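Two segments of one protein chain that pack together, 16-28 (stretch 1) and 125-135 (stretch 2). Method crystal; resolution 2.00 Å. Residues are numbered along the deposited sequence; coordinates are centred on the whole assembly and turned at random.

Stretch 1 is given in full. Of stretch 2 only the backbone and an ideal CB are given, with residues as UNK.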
# COMPACT_ATOMS: atom_id res chain seq x y z
N SER A 16 -7.62 8.97 11.48
CA SER A 16 -6.83 9.89 10.68
C SER A 16 -6.41 9.27 9.31
O SER A 16 -6.26 9.98 8.33
CB SER A 16 -5.63 10.37 11.49
OG SER A 16 -4.60 9.39 11.42
N MET A 17 -6.18 7.96 9.26
CA MET A 17 -5.86 7.32 7.98
C MET A 17 -7.03 7.51 6.99
O MET A 17 -6.79 7.79 5.82
CB MET A 17 -5.53 5.87 8.16
CG MET A 17 -4.20 5.67 8.86
SD MET A 17 -4.08 4.06 9.62
CE MET A 17 -4.31 2.98 8.22
N PHE A 18 -8.27 7.34 7.46
CA PHE A 18 -9.42 7.52 6.59
C PHE A 18 -9.63 9.03 6.32
O PHE A 18 -9.99 9.42 5.19
CB PHE A 18 -10.75 6.98 7.18
CG PHE A 18 -10.87 5.48 7.21
CD1 PHE A 18 -10.42 4.75 8.32
CD2 PHE A 18 -11.49 4.79 6.16
CE1 PHE A 18 -10.55 3.32 8.39
CE2 PHE A 18 -11.62 3.37 6.19
CZ PHE A 18 -11.15 2.64 7.31
N SER A 19 -9.46 9.86 7.34
CA SER A 19 -9.82 11.29 7.15
C SER A 19 -8.78 11.99 6.26
O SER A 19 -9.12 12.97 5.57
CB SER A 19 -10.05 12.03 8.49
OG SER A 19 -8.82 12.21 9.13
N GLN A 20 -7.55 11.47 6.26
CA GLN A 20 -6.51 11.98 5.34
C GLN A 20 -6.53 11.40 3.93
O GLN A 20 -5.69 11.72 3.09
CB GLN A 20 -5.15 11.82 5.98
CG GLN A 20 -5.01 12.74 7.19
CD GLN A 20 -3.79 12.44 8.03
OE1 GLN A 20 -2.96 11.62 7.66
NE2 GLN A 20 -3.69 13.11 9.16
N GLY A 21 -7.47 10.50 3.68
CA GLY A 21 -7.61 9.89 2.36
C GLY A 21 -6.66 8.75 2.03
O GLY A 21 -6.61 8.34 0.89
N LEU A 22 -5.94 8.21 3.03
CA LEU A 22 -4.89 7.21 2.77
C LEU A 22 -5.51 5.85 2.53
O LEU A 22 -4.95 5.04 1.77
CB LEU A 22 -3.91 7.11 3.95
CG LEU A 22 -3.13 8.42 4.25
CD1 LEU A 22 -2.14 8.20 5.39
CD2 LEU A 22 -2.37 8.93 3.00
N VAL A 23 -6.63 5.58 3.21
CA VAL A 23 -7.35 4.31 3.00
C VAL A 23 -8.82 4.60 2.71
O VAL A 23 -9.39 5.64 3.11
CB VAL A 23 -7.23 3.35 4.23
CG1 VAL A 23 -5.78 2.88 4.45
CG2 VAL A 23 -7.79 4.02 5.51
N ASP A 24 -9.42 3.67 1.99
CA ASP A 24 -10.83 3.74 1.60
C ASP A 24 -11.67 2.62 2.27
O ASP A 24 -11.21 1.94 3.20
CB ASP A 24 -10.98 3.70 0.07
CG ASP A 24 -10.62 2.35 -0.54
OD1 ASP A 24 -10.46 1.34 0.18
OD2 ASP A 24 -10.49 2.28 -1.78
N GLU A 25 -12.90 2.43 1.77
CA GLU A 25 -13.82 1.41 2.33
C GLU A 25 -13.27 -0.01 2.34
O GLU A 25 -13.67 -0.80 3.19
CB GLU A 25 -15.20 1.44 1.61
CG GLU A 25 -15.10 0.97 0.12
CD GLU A 25 -16.29 1.38 -0.74
OE1 GLU A 25 -17.46 1.36 -0.24
OE2 GLU A 25 -16.06 1.71 -1.94
N GLN A 26 -12.38 -0.36 1.41
CA GLN A 26 -11.87 -1.72 1.36
C GLN A 26 -11.09 -2.00 2.65
O GLN A 26 -11.02 -3.12 3.08
CB GLN A 26 -11.00 -2.00 0.13
CG GLN A 26 -11.74 -1.76 -1.16
CD GLN A 26 -13.03 -2.57 -1.19
OE1 GLN A 26 -13.04 -3.74 -0.78
NE2 GLN A 26 -14.13 -1.94 -1.64
N PHE A 27 -10.49 -0.98 3.25
CA PHE A 27 -9.72 -1.21 4.47
C PHE A 27 -10.70 -1.43 5.65
O PHE A 27 -10.46 -2.26 6.55
CB PHE A 27 -8.77 -0.05 4.75
CG PHE A 27 -7.98 -0.22 6.00
CD1 PHE A 27 -6.86 -1.08 6.04
CD2 PHE A 27 -8.36 0.44 7.15
CE1 PHE A 27 -6.15 -1.28 7.20
CE2 PHE A 27 -7.64 0.25 8.34
CZ PHE A 27 -6.54 -0.61 8.37
N GLN A 28 -11.77 -0.65 5.65
CA GLN A 28 -12.86 -0.85 6.61
C GLN A 28 -13.38 -2.31 6.53
O GLN A 28 -13.51 -2.96 7.55
CB GLN A 28 -13.95 0.20 6.40
CG GLN A 28 -15.10 0.09 7.37
CD GLN A 28 -16.41 -0.12 6.64
OE1 GLN A 28 -16.79 -1.26 6.31
NE2 GLN A 28 -17.10 0.99 6.34
N UNK A 125 5.05 4.91 0.95
CA UNK A 125 5.71 5.24 2.22
C UNK A 125 4.85 6.02 3.19
O UNK A 125 5.03 5.89 4.42
CB UNK A 125 6.98 6.04 1.94
N UNK A 126 3.97 6.89 2.67
CA UNK A 126 2.99 7.59 3.54
C UNK A 126 2.12 6.57 4.22
O UNK A 126 1.88 6.67 5.42
CB UNK A 126 2.13 8.57 2.75
N UNK A 127 1.57 5.63 3.46
CA UNK A 127 0.71 4.65 4.12
C UNK A 127 1.53 3.66 4.98
O UNK A 127 1.09 3.24 6.07
CB UNK A 127 -0.11 3.89 3.07
N UNK A 128 2.71 3.25 4.50
CA UNK A 128 3.54 2.31 5.30
C UNK A 128 3.83 2.88 6.70
O UNK A 128 3.86 2.18 7.72
CB UNK A 128 4.86 2.02 4.58
N UNK A 129 4.05 4.20 6.74
CA UNK A 129 4.29 4.87 8.01
C UNK A 129 3.14 4.58 8.98
O UNK A 129 3.34 4.19 10.14
CB UNK A 129 4.45 6.38 7.80
N UNK A 130 1.93 4.84 8.53
CA UNK A 130 0.75 4.68 9.42
C UNK A 130 0.54 3.20 9.77
O UNK A 130 0.26 2.86 10.92
CB UNK A 130 -0.51 5.24 8.76
N UNK A 131 0.71 2.32 8.78
CA UNK A 131 0.64 0.86 9.03
C UNK A 131 1.61 0.39 10.05
O UNK A 131 1.26 -0.42 10.85
CB UNK A 131 0.88 0.08 7.74
N UNK A 132 2.84 0.87 10.03
CA UNK A 132 3.84 0.40 10.97
C UNK A 132 3.49 0.84 12.41
O UNK A 132 3.59 0.07 13.34
CB UNK A 132 5.22 0.92 10.57
N UNK A 133 3.07 2.08 12.57
CA UNK A 133 2.54 2.58 13.86
C UNK A 133 1.32 1.73 14.31
O UNK A 133 1.24 1.35 15.48
CB UNK A 133 2.14 4.05 13.74
N UNK A 134 0.40 1.43 13.40
CA UNK A 134 -0.77 0.57 13.70
C UNK A 134 -0.32 -0.78 14.23
O UNK A 134 -0.84 -1.26 15.25
CB UNK A 134 -1.64 0.37 12.45
N UNK A 135 0.65 -1.38 13.54
CA UNK A 135 1.16 -2.74 13.92
C UNK A 135 1.73 -2.79 15.33
O UNK A 135 1.52 -3.77 16.09
CB UNK A 135 2.24 -3.19 12.94

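Stretch 2 is helical throughout, with phi/psi near -60/-45, so the direction of each CA-to-CB bond is the main evidence for what a position can do. Stretch 1 offers a largely apolar surface built from Met17, Leu22, Val23 and Phe27.

At position 125 the ideal CB finds nothing of stretch 1 within 5.5 Å, which leaves the choice wide; the residue is Tyr125, which makes no contact here.

Position 126 points toward stretch 1, its ideal CB 4.5 Å from Leu22 CD2. A methyl at the margin restricts little, and small, polar or apolar side chains would all fit. It is Asp126, whose CB lies 4.4 Å from Leu22 CD2; its carboxylate forms no hydrogen bond with stretch 1.

Position 127 points sideways, its ideal CB 5.1 Å from Leu22 CB, but Met17, Leu22 and Val23 present carbon within reach of a longer side chain. Leu, Ile or Met would suit. Leu127, with chi1 t and chi2 p, brings CD1 to 3.6 Å from Val23 CG1, 3.9 Å from Leu22 CB and 4.4 Å from Met17 CE, so one methyl meets three side chains.

Positions 128 and 129 are out of reach and unconstrained by stretch 1. They are Arg128 and Asn129.

Position 130 points directly at stretch 1: its ideal CB is 3.7 Å from Met17 CG and 4.8 Å from Leu22 CD1, with the amide of Gln20 farther out. A long side chain with an aliphatic stem suits, whether Leu, Met, Lys or Gln. Lys130 packs CB 3.7 Å from Met17 CG and CG 3.8 Å from Leu22 CD1. Its amine turns to its own helix, NZ donating to Asn129 OD1 at 2.8 Å.

Position 131 is sideways, and its ideal CB has no close neighbour in stretch 1, yet Met17 CE and the Phe27 ring lie beyond. Only a long side chain could bridge that gap, and Phe, Leu or Met are plausible. Phe131 does so through CE1, 3.7 Å from Met17 CE and 3.8 Å from Phe27 CE1. The two ring planes are 29° apart and the centroids 5.9 Å, so the rings are slid apart and barely overlap.

Positions 132 and 133 are again out of reach: Gln132 and Thr133.

Position 134 points toward stretch 1, its ideal CB 5.3 Å from Met17 SD, with Phe27 farther off. A long apolar side chain is favoured. Met134, with chi1 and chi2 both t, sets SD 4.1 Å from Phe27 CZ, at the ring edge.

Position 135 faces no stretch 1 atom; it is Leu135.

Stretch 2, residues 125-135: YDLRNKFQTML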
# COMPACT_ATOMS: atom_id res chain seq x y z
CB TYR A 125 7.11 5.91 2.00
CG TYR A 125 8.10 4.82 1.56
CD1 TYR A 125 8.56 3.87 2.51
CD2 TYR A 125 8.51 4.68 0.23
CE1 TYR A 125 9.44 2.82 2.16
CE2 TYR A 125 9.41 3.58 -0.16
CZ TYR A 125 9.84 2.69 0.81
OH TYR A 125 10.69 1.65 0.48
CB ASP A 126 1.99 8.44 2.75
CG ASP A 126 2.52 9.82 2.37
OD1 ASP A 126 3.61 10.21 2.84
OD2 ASP A 126 1.85 10.48 1.54
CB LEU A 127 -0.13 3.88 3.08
CG LEU A 127 -1.20 2.91 3.60
CD1 LEU A 127 -2.26 3.64 4.42
CD2 LEU A 127 -1.90 2.31 2.41
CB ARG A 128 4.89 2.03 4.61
CG ARG A 128 5.66 0.95 5.37
CD ARG A 128 6.94 0.53 4.60
NE ARG A 128 7.49 -0.71 5.17
CZ ARG A 128 8.24 -0.82 6.26
NH1 ARG A 128 8.58 0.23 7.01
NH2 ARG A 128 8.63 -2.02 6.63
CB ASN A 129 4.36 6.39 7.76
CG ASN A 129 4.36 7.17 9.07
OD1 ASN A 129 3.33 7.60 9.54
ND2 ASN A 129 5.52 7.30 9.67
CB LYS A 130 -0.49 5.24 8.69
CG LYS A 130 -0.43 6.72 8.43
CD LYS A 130 -0.19 7.50 9.72
CE LYS A 130 -0.08 9.04 9.46
NZ LYS A 130 1.26 9.44 8.96
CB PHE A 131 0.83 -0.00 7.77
CG PHE A 131 -0.37 -0.04 6.84
CD1 PHE A 131 -1.66 0.26 7.28
CD2 PHE A 131 -0.19 -0.47 5.50
CE1 PHE A 131 -2.76 0.16 6.39
CE2 PHE A 131 -1.28 -0.63 4.63
CZ PHE A 131 -2.57 -0.28 5.05
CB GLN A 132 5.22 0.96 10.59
CG GLN A 132 5.81 0.29 9.32
CD GLN A 132 5.91 -1.20 9.44
OE1 GLN A 132 6.58 -1.67 10.33
NE2 GLN A 132 5.24 -1.96 8.55
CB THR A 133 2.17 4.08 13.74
OG1 THR A 133 3.34 4.85 13.32
CG2 THR A 133 1.64 4.63 15.07
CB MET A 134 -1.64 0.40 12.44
CG MET A 134 -2.92 -0.36 12.68
SD MET A 134 -3.55 -0.99 11.11
CE MET A 134 -2.70 -2.53 11.02
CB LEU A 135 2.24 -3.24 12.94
CG LEU A 135 1.74 -3.52 11.52
CD1 LEU A 135 2.91 -3.76 10.54
CD2 LEU A 135 0.82 -4.74 11.50
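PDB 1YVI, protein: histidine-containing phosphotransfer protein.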